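Local coordinates for muramoyltetrapeptide carboxypeptidase (Oxalobacter formigenes OXCC13, PDB 6UUK), which probably acts as a serine-type LD-carboxypeptidase of the S66 family, trimming the tetrapeptide stems of cell-wall muropeptides, at residues 134-139 / 155-160. Numbering follows the deposited sequence.
Sequences HDLDFA and TVFEMA
Ala160 sets its methyl group squarely over one face of the Phe138 ring. Ala160 CB lies 3.5 Å from the centroid of the Phe138 ring and only 12° off its normal, a close CH-pi contact. The Phe138 and Phe157 rings meet obliquely, with planes at 56° and centroids 5.5 Å apart. Here Phe138 CE2 sits above one face of the Phe157 ring, toward its rim, 4.0 Å from Phe157 CE2. Leu136 reaches the same ring at its edge, where Leu136 CD1 is 3.5 Å from Phe157 CE2. Phe157 has CG anti to the backbone N (chi1 -172°), which brings the CD2/CE2 side of its ring to Leu136 and Phe138. With an alanine at Phe138, the Ala160 methyl is likely to lose the aromatic face it rests on, and a gap to open beside Phe157. No hydrogen bond crosses the contact. The contact joins helix 155-163 to the loop and first turn of helix 138-142, both in the N-terminal domain. Ser152, the predicted nucleophile, lies in the link from parallel strand 147-150 to helix 155-163. Phe154 stacks on Phe157, and Met109 of helix 101-111 touches Leu136. The polar residues of segment 134-139 are on the open side. His134, Asp135 and Asp137 are exposed and touch nothing in segment 155-160. Asp137 is at the N-cap of helix 138-142, and His134 makes a weak hydrogen bond to Glu264 of the second subunit.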
ATOM      1  N   HIS B 134      -5.662 -14.196  11.852  1.00 26.73           N
ATOM      2  CA  HIS B 134      -6.641 -15.250  12.078  1.00 20.53           C
ATOM      3  C   HIS B 134      -6.232 -16.204  13.192  1.00 17.69           C
ATOM      4  O   HIS B 134      -7.095 -16.890  13.749  1.00 23.43           O
ATOM      5  CB  HIS B 134      -6.875 -16.035  10.785  1.00 20.76           C
ATOM      6  CG  HIS B 134      -7.393 -15.199   9.658  1.00 22.59           C
ATOM      7  ND1 HIS B 134      -8.717 -14.828   9.554  1.00 26.46           N
ATOM      8  CD2 HIS B 134      -6.767 -14.661   8.584  1.00 22.07           C
ATOM      9  CE1 HIS B 134      -8.883 -14.097   8.466  1.00 28.04           C
ATOM     10  NE2 HIS B 134      -7.716 -13.982   7.858  1.00 22.66           N
ATOM     11  N   ASP B 135      -4.940 -16.266  13.526  1.00 23.86           N
ATOM     12  CA  ASP B 135      -4.503 -17.128  14.619  1.00 22.52           C
ATOM     13  C   ASP B 135      -4.869 -16.542  15.975  1.00 27.93           C
ATOM     14  O   ASP B 135      -5.034 -17.288  16.948  1.00 28.58           O
ATOM     15  CB  ASP B 135      -2.995 -17.362  14.536  1.00 28.19           C
ATOM     16  CG  ASP B 135      -2.579 -18.041  13.248  1.00 28.37           C
ATOM     17  OD1 ASP B 135      -3.387 -18.817  12.695  1.00 26.78           O
ATOM     18  OD2 ASP B 135      -1.442 -17.803  12.788  1.00 29.42           O
ATOM     19  N   LEU B 136      -5.000 -15.223  16.061  1.00 26.21           N
ATOM     20  CA  LEU B 136      -5.320 -14.553  17.311  1.00 27.35           C
ATOM     21  C   LEU B 136      -6.829 -14.514  17.530  1.00 28.57           C
ATOM     22  O   LEU B 136      -7.624 -14.704  16.606  1.00 25.33           O
ATOM     23  CB  LEU B 136      -4.758 -13.130  17.318  1.00 22.75           C
ATOM     24  CG  LEU B 136      -3.307 -12.960  16.864  1.00 27.95           C
ATOM     25  CD1 LEU B 136      -2.918 -11.493  16.849  1.00 29.26           C
ATOM     26  CD2 LEU B 136      -2.359 -13.761  17.737  1.00 32.57           C
ATOM     27  N   ASP B 137      -7.214 -14.261  18.777  1.00 26.96           N
ATOM     28  CA  ASP B 137      -8.612 -14.116  19.174  1.00 24.65           C
ATOM     29  C   ASP B 137      -8.762 -12.718  19.769  1.00 23.15           C
ATOM     30  O   ASP B 137      -8.565 -12.518  20.970  1.00 25.80           O
ATOM     31  CB  ASP B 137      -9.023 -15.207  20.165  1.00 25.89           C
ATOM     32  CG  ASP B 137     -10.514 -15.207  20.451  1.00 26.09           C
ATOM     33  OD1 ASP B 137     -11.250 -14.443  19.792  1.00 30.92           O
ATOM     34  OD2 ASP B 137     -10.949 -15.973  21.336  1.00 23.01           O
ATOM     35  N   PHE B 138      -9.108 -11.749  18.919  1.00 22.56           N
ATOM     36  CA  PHE B 138      -9.217 -10.369  19.373  1.00 20.82           C
ATOM     37  C   PHE B 138     -10.412 -10.152  20.291  1.00 26.59           C
ATOM     38  O   PHE B 138     -10.418  -9.184  21.058  1.00 26.60           O
ATOM     39  CB  PHE B 138      -9.285  -9.427  18.170  1.00 20.81           C
ATOM     40  CG  PHE B 138      -8.024  -9.408  17.352  1.00 18.85           C
ATOM     41  CD1 PHE B 138      -7.881 -10.240  16.255  1.00 17.35           C
ATOM     42  CD2 PHE B 138      -6.978  -8.566  17.691  1.00 18.28           C
ATOM     43  CE1 PHE B 138      -6.719 -10.228  15.505  1.00 19.49           C
ATOM     44  CE2 PHE B 138      -5.812  -8.549  16.945  1.00 18.12           C
ATOM     45  CZ  PHE B 138      -5.684  -9.381  15.850  1.00 16.26           C
ATOM     46  N   ALA B 139     -11.422 -11.023  20.229  1.00 24.94           N
ATOM     47  CA  ALA B 139     -12.477 -10.984  21.234  1.00 24.57           C
ATOM     48  C   ALA B 139     -11.947 -11.398  22.600  1.00 20.64           C
ATOM     49  O   ALA B 139     -12.395 -10.875  23.626  1.00 27.59           O
ATOM     50  CB  ALA B 139     -13.639 -11.883  20.815  1.00 26.32           C
ATOM     51  N   THR B 155       0.496  -1.264  14.022  1.00 17.32           N
ATOM     52  CA  THR B 155      -0.779  -0.609  13.750  1.00 16.08           C
ATOM     53  C   THR B 155      -1.819  -1.613  13.268  1.00 13.63           C
ATOM     54  O   THR B 155      -3.011  -1.466  13.564  1.00 15.74           O
ATOM     55  CB  THR B 155      -0.588   0.505  12.717  1.00 18.63           C
ATOM     56  OG1 THR B 155       0.399   1.432  13.187  1.00 11.59           O
ATOM     57  CG2 THR B 155      -1.894   1.251  12.473  1.00 14.36           C
ATOM     58  N   VAL B 156      -1.385  -2.641  12.535  1.00 16.28           N
ATOM     59  CA  VAL B 156      -2.293  -3.702  12.106  1.00 19.96           C
ATOM     60  C   VAL B 156      -2.918  -4.388  13.313  1.00 16.31           C
ATOM     61  O   VAL B 156      -4.120  -4.684  13.326  1.00 21.75           O
ATOM     62  CB  VAL B 156      -1.545  -4.703  11.205  1.00 17.37           C
ATOM     63  CG1 VAL B 156      -2.407  -5.919  10.911  1.00 20.26           C
ATOM     64  CG2 VAL B 156      -1.106  -4.029   9.912  1.00 25.12           C
ATOM     65  N   PHE B 157      -2.117  -4.643  14.350  1.00 19.70           N
ATOM     66  CA  PHE B 157      -2.641  -5.275  15.555  1.00 16.67           C
ATOM     67  C   PHE B 157      -3.628  -4.372  16.281  1.00 19.85           C
ATOM     68  O   PHE B 157      -4.594  -4.863  16.876  1.00 22.58           O
ATOM     69  CB  PHE B 157      -1.487  -5.655  16.485  1.00 17.83           C
ATOM     70  CG  PHE B 157      -1.900  -6.489  17.665  1.00 18.61           C
ATOM     71  CD1 PHE B 157      -2.312  -5.892  18.846  1.00 24.39           C
ATOM     72  CD2 PHE B 157      -1.863  -7.871  17.599  1.00 18.09           C
ATOM     73  CE1 PHE B 157      -2.686  -6.658  19.932  1.00 20.85           C
ATOM     74  CE2 PHE B 157      -2.238  -8.640  18.684  1.00 15.52           C
ATOM     75  CZ  PHE B 157      -2.650  -8.033  19.851  1.00 18.77           C
ATOM     76  N   GLU B 158      -3.410  -3.058  16.236  1.00 18.75           N
ATOM     77  CA  GLU B 158      -4.246  -2.130  16.986  1.00 16.46           C
ATOM     78  C   GLU B 158      -5.561  -1.812  16.288  1.00 17.47           C
ATOM     79  O   GLU B 158      -6.501  -1.360  16.950  1.00 17.03           O
ATOM     80  CB  GLU B 158      -3.476  -0.835  17.254  1.00 17.68           C
ATOM     81  CG  GLU B 158      -2.229  -1.030  18.098  1.00 19.99           C
ATOM     82  CD  GLU B 158      -1.610   0.281  18.540  1.00 23.87           C
ATOM     83  OE1 GLU B 158      -2.166   1.348  18.204  1.00 22.02           O
ATOM     84  OE2 GLU B 158      -0.568   0.242  19.227  1.00 21.65           O
HETATM   85  N   MSE B 159      -5.653  -2.033  14.980  1.00 20.93           N
HETATM   86  CA  MSE B 159      -6.896  -1.785  14.259  1.00 20.66           C
HETATM   87  C   MSE B 159      -7.900  -2.905  14.508  1.00 17.14           C
HETATM   88  O   MSE B 159      -9.098  -2.659  14.649  1.00 21.75           O
HETATM   89  CB  MSE B 159      -6.635  -1.633  12.759  1.00 21.18           C
HETATM   90  CG  MSE B 159      -5.829  -0.399  12.381  1.00 17.43           C
HETATM   91 SE   MSE B 159      -6.623   1.269  13.013  1.00 36.42          SE
HETATM   92  CE  MSE B 159      -5.547   1.539  14.617  1.00 20.73           C
ATOM     93  N   ALA B 160      -7.401  -4.143  14.562  1.00 22.38           N
ATOM     94  CA  ALA B 160      -8.274  -5.273  14.862  1.00 14.59           C
ATOM     95  C   ALA B 160      -8.780  -5.221  16.297  1.00 20.19           C
ATOM     96  O   ALA B 160      -9.916  -5.628  16.565  1.00 25.18           O
ATOM     97  CB  ALA B 160      -7.544  -6.588  14.597  1.00 16.85           C
TER